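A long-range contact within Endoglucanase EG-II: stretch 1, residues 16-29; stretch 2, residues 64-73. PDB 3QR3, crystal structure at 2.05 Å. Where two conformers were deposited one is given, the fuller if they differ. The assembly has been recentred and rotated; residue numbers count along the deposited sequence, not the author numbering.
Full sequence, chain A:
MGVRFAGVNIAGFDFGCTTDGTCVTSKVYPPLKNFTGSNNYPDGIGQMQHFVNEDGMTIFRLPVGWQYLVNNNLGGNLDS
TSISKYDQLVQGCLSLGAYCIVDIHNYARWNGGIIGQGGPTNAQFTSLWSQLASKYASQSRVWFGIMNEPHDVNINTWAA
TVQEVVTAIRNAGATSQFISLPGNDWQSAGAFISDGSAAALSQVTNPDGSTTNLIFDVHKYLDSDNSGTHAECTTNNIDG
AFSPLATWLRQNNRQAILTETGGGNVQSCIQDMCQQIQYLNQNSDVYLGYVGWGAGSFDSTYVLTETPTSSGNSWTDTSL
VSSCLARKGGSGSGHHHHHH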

# COMPACT_ATOMS: atom_id res chain seq x y z
N GLY A 16 6.95 -13.28 -5.31
CA GLY A 16 8.23 -13.36 -5.98
C GLY A 16 9.11 -12.15 -5.72
O GLY A 16 10.25 -12.13 -6.16
N CYS A 17 8.59 -11.14 -5.02
CA CYS A 17 9.39 -9.98 -4.64
C CYS A 17 10.01 -10.19 -3.26
O CYS A 17 9.32 -10.57 -2.31
N THR A 18 11.30 -9.94 -3.14
CA THR A 18 11.97 -10.03 -1.84
C THR A 18 12.44 -8.64 -1.40
O THR A 18 12.37 -7.69 -2.17
N THR A 19 12.93 -8.53 -0.17
CA THR A 19 13.21 -7.22 0.43
C THR A 19 14.43 -6.51 -0.17
O THR A 19 14.69 -5.36 0.16
N ASP A 20 15.16 -7.19 -1.06
CA ASP A 20 16.29 -6.57 -1.75
C ASP A 20 15.86 -5.89 -3.04
O ASP A 20 16.69 -5.39 -3.80
N GLY A 21 14.55 -5.88 -3.31
CA GLY A 21 14.07 -5.29 -4.55
C GLY A 21 14.14 -6.22 -5.76
O GLY A 21 13.94 -5.80 -6.89
N THR A 22 14.45 -7.49 -5.52
CA THR A 22 14.37 -8.47 -6.60
C THR A 22 12.96 -9.03 -6.69
O THR A 22 12.46 -9.63 -5.74
N CYS A 23 12.31 -8.81 -7.83
CA CYS A 23 11.04 -9.46 -8.12
C CYS A 23 11.22 -10.45 -9.28
O CYS A 23 11.50 -10.04 -10.41
N VAL A 24 11.06 -11.73 -9.00
CA VAL A 24 11.16 -12.77 -10.02
C VAL A 24 9.82 -12.87 -10.72
O VAL A 24 8.86 -13.39 -10.15
N THR A 25 9.73 -12.39 -11.95
CA THR A 25 8.41 -12.27 -12.59
C THR A 25 7.72 -13.60 -12.86
O THR A 25 6.50 -13.67 -12.96
N SER A 26 8.51 -14.67 -13.00
CA SER A 26 7.90 -15.97 -13.23
C SER A 26 7.12 -16.44 -12.00
O SER A 26 6.29 -17.35 -12.10
N LYS A 27 7.36 -15.83 -10.85
CA LYS A 27 6.72 -16.28 -9.62
C LYS A 27 5.49 -15.48 -9.18
O LYS A 27 4.95 -15.73 -8.09
N VAL A 28 5.02 -14.54 -10.00
CA VAL A 28 3.79 -13.82 -9.62
C VAL A 28 2.63 -14.80 -9.55
O VAL A 28 2.62 -15.81 -10.25
N TYR A 29 1.66 -14.53 -8.68
CA TYR A 29 0.46 -15.35 -8.58
C TYR A 29 -0.70 -14.37 -8.41
O TYR A 29 -1.22 -14.21 -7.31
N VAL A 64 2.37 -4.64 -6.64
CA VAL A 64 2.87 -5.25 -7.86
C VAL A 64 4.36 -4.98 -8.00
O VAL A 64 4.86 -3.92 -7.59
N GLY A 65 5.08 -5.94 -8.57
CA GLY A 65 6.50 -5.79 -8.76
C GLY A 65 6.82 -4.85 -9.91
O GLY A 65 6.19 -4.91 -10.97
N TRP A 66 7.78 -3.96 -9.69
CA TRP A 66 8.30 -3.09 -10.74
C TRP A 66 8.69 -3.94 -11.96
O TRP A 66 8.30 -3.64 -13.09
N GLN A 67 9.45 -5.01 -11.72
CA GLN A 67 9.95 -5.85 -12.81
C GLN A 67 8.81 -6.41 -13.63
O GLN A 67 8.92 -6.58 -14.84
N TYR A 68 7.69 -6.70 -12.97
CA TYR A 68 6.54 -7.24 -13.68
C TYR A 68 5.98 -6.23 -14.69
O TYR A 68 5.68 -6.58 -15.84
N LEU A 69 5.82 -4.99 -14.26
CA LEU A 69 5.16 -3.98 -15.09
C LEU A 69 5.94 -3.66 -16.35
O LEU A 69 5.35 -3.39 -17.40
N VAL A 70 7.26 -3.71 -16.26
CA VAL A 70 8.10 -3.42 -17.41
C VAL A 70 8.71 -4.70 -17.99
O VAL A 70 9.61 -4.64 -18.82
N ASN A 71 8.20 -5.85 -17.56
CA ASN A 71 8.76 -7.14 -17.94
C ASN A 71 10.30 -7.15 -17.92
O ASN A 71 10.94 -7.51 -18.92
N ASN A 72 10.87 -6.77 -16.79
CA ASN A 72 12.33 -6.78 -16.59
C ASN A 72 13.15 -5.81 -17.44
O ASN A 72 14.38 -5.86 -17.42
N ASN A 73 12.47 -4.92 -18.18
CA ASN A 73 13.15 -3.89 -18.96
C ASN A 73 13.27 -2.60 -18.18
O ASN A 73 12.40 -1.74 -18.26

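A loop with no regular strand or long helix can still be held against a helix when a side-chain amide supplies a donor to a loop carbonyl and small apolar groups fill the space alongside. The contact in endoglucanase EG-II between residues 16-29 and 64-73 illustrates the principle on a modest scale, with 391 Å² buried in all. Three residues account for most of it: Thr25 from the loop, and Gln67 and Tyr68 from the helix.

Gln67 points toward the loop with chi1 m and chi2 p, a bent course that brings its amide to the backbone of the turn closed by Gly21. There Gln67 NE2 donates to Gly21 O at 2.8 Å, a short and nearly straight hydrogen bond that satisfies a carbonyl in a buried setting. The same nitrogen, Gln67 NE2, lies 3.2 Å from Cys23 N, but both are donors and no bond joins them; NE2 has a further partner elsewhere in the structure. The other end of the amide rests against the cysteine, with Gln67 OE1 3.3 Å from Cys23 CB.

The disulfide, Cys17 SG to Cys23 SG at 2.0 Å, closes the loop from within. Both cysteines adopt the m rotamer and point toward the helix start, where each sulfur, Cys17 SG and Cys23 SG, comes to 3.8 Å from Gly65 CA. The fit depends on the bare backbone of Gly65, the N-cap residue: an ideal CB on Gly65 would point toward the loop and sit 3.0 Å from Cys23 SG and 3.1 Å from Cys17 SG, tight in both cases.

Thr25, in the p rotamer, also points in. Its methyl packs on the helix backbone, Thr25 CG2 lying 3.6 Å from both Gln67 C and Tyr68 N, and it reaches the aliphatic base of the glutamine at 3.8 Å from Gln67 CB. Its hydroxyl meets Asn72, whose CA-to-CB bond runs sideways but whose end comes nearer in the m rotamer: Asn72 ND2 donates to Thr25 OG1 at 3.2 Å. A water completes this margin, donating to Cys23 O at 3.0 Å and to Asn72 OD1 at 2.9 Å while accepting from Thr25 N at 3.0 Å. It thus bridges Cys23 O and Asn72 OD1, which at 4.3 Å are too far apart to bond and are both acceptors.

Tyr68 leaves the helix sideways with chi1 t. Val28, m and pointing toward the helix, packs against it: Val28 CG1 approaches Tyr68 CD1 at 4.0 Å, obliquely to the ring.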

# COMPACT_ATOMS: atom_id res chain seq x y z
CB CYS A 17 8.54 -8.71 -4.61
SG CYS A 17 7.86 -8.22 -6.21
CB THR A 18 13.14 -11.02 -1.91
OG1 THR A 18 13.86 -10.80 -3.12
CG2 THR A 18 12.61 -12.45 -1.92
CB THR A 19 13.36 -7.33 1.95
OG1 THR A 19 14.47 -8.18 2.26
CG2 THR A 19 12.09 -7.92 2.57
CB ASP A 20 17.37 -7.61 -2.08
CG ASP A 20 16.86 -8.69 -3.01
OD1 ASP A 20 15.62 -8.88 -3.06
OD2 ASP A 20 17.67 -9.35 -3.68
CB THR A 22 15.34 -9.65 -6.39
OG1 THR A 22 16.67 -9.14 -6.27
CG2 THR A 22 15.29 -10.61 -7.59
CB CYS A 23 9.97 -8.43 -8.47
SG CYS A 23 9.50 -7.34 -7.08
CB VAL A 24 11.47 -14.13 -9.38
CG1 VAL A 24 11.65 -15.20 -10.47
CG2 VAL A 24 12.70 -14.02 -8.50
CB THR A 25 8.45 -11.44 -13.89
OG1 THR A 25 9.38 -12.03 -14.81
CG2 THR A 25 8.88 -10.01 -13.58
CB SER A 26 8.96 -16.99 -13.63
OG SER A 26 9.77 -17.32 -12.52
CB LYS A 27 7.73 -16.37 -8.48
CG LYS A 27 9.02 -17.08 -8.88
CD LYS A 27 9.48 -18.09 -7.85
CE LYS A 27 10.52 -19.02 -8.45
NZ LYS A 27 10.66 -20.29 -7.67
CB VAL A 28 3.44 -12.68 -10.60
CG1 VAL A 28 4.54 -11.61 -10.59
CG2 VAL A 28 3.22 -13.24 -12.01
CB TYR A 29 0.56 -16.32 -7.39
CG TYR A 29 -0.55 -17.38 -7.31
CD1 TYR A 29 -1.01 -18.02 -8.46
CD2 TYR A 29 -1.09 -17.77 -6.09
CE1 TYR A 29 -2.01 -19.00 -8.39
CE2 TYR A 29 -2.09 -18.74 -6.01
CZ TYR A 29 -2.55 -19.34 -7.17
OH TYR A 29 -3.52 -20.32 -7.10
CB VAL A 64 2.11 -4.76 -9.11
CG1 VAL A 64 2.16 -3.25 -9.20
CG2 VAL A 64 2.71 -5.41 -10.38
CB TRP A 66 9.52 -2.36 -10.20
CG TRP A 66 10.13 -1.32 -11.07
CD1 TRP A 66 9.82 -1.00 -12.37
CD2 TRP A 66 11.22 -0.47 -10.71
NE1 TRP A 66 10.63 0.02 -12.82
CE2 TRP A 66 11.51 0.35 -11.82
CE3 TRP A 66 11.98 -0.33 -9.54
CZ2 TRP A 66 12.53 1.30 -11.79
CZ3 TRP A 66 13.00 0.62 -9.52
CH2 TRP A 66 13.26 1.42 -10.64
CB GLN A 67 10.82 -7.00 -12.27
CG GLN A 67 12.19 -6.53 -11.74
CD GLN A 67 12.15 -6.12 -10.27
OE1 GLN A 67 11.13 -5.64 -9.76
NE2 GLN A 67 13.27 -6.33 -9.57
CB TYR A 68 5.43 -7.65 -12.69
CG TYR A 68 4.23 -8.19 -13.42
CD1 TYR A 68 4.24 -9.47 -13.96
CD2 TYR A 68 3.10 -7.40 -13.61
CE1 TYR A 68 3.15 -9.96 -14.65
CE2 TYR A 68 2.01 -7.88 -14.29
CZ TYR A 68 2.04 -9.16 -14.81
OH TYR A 68 0.95 -9.63 -15.49
CB LEU A 69 4.89 -2.69 -14.29
CG LEU A 69 3.81 -2.82 -13.21
CD1 LEU A 69 3.63 -1.51 -12.47
CD2 LEU A 69 2.47 -3.30 -13.79
CB VAL A 70 9.22 -2.43 -17.07
CG1 VAL A 70 8.63 -1.06 -16.71
CG2 VAL A 70 10.08 -2.97 -15.93
CB ASN A 71 8.23 -7.58 -19.32
CG ASN A 71 8.52 -9.06 -19.62
OD1 ASN A 71 8.45 -9.92 -18.74
ND2 ASN A 71 8.83 -9.36 -20.87
CB ASN A 72 12.87 -8.21 -16.74
CG ASN A 72 12.25 -9.16 -15.73
OD1 ASN A 72 12.42 -9.00 -14.52
ND2 ASN A 72 11.52 -10.16 -16.23
CB ASN A 73 12.40 -3.64 -20.27
CG ASN A 73 12.33 -4.86 -21.16
OD1 ASN A 73 11.32 -5.12 -21.80
ND2 ASN A 73 13.41 -5.62 -21.20
O HOH W 1 12.33 -11.37 -12.91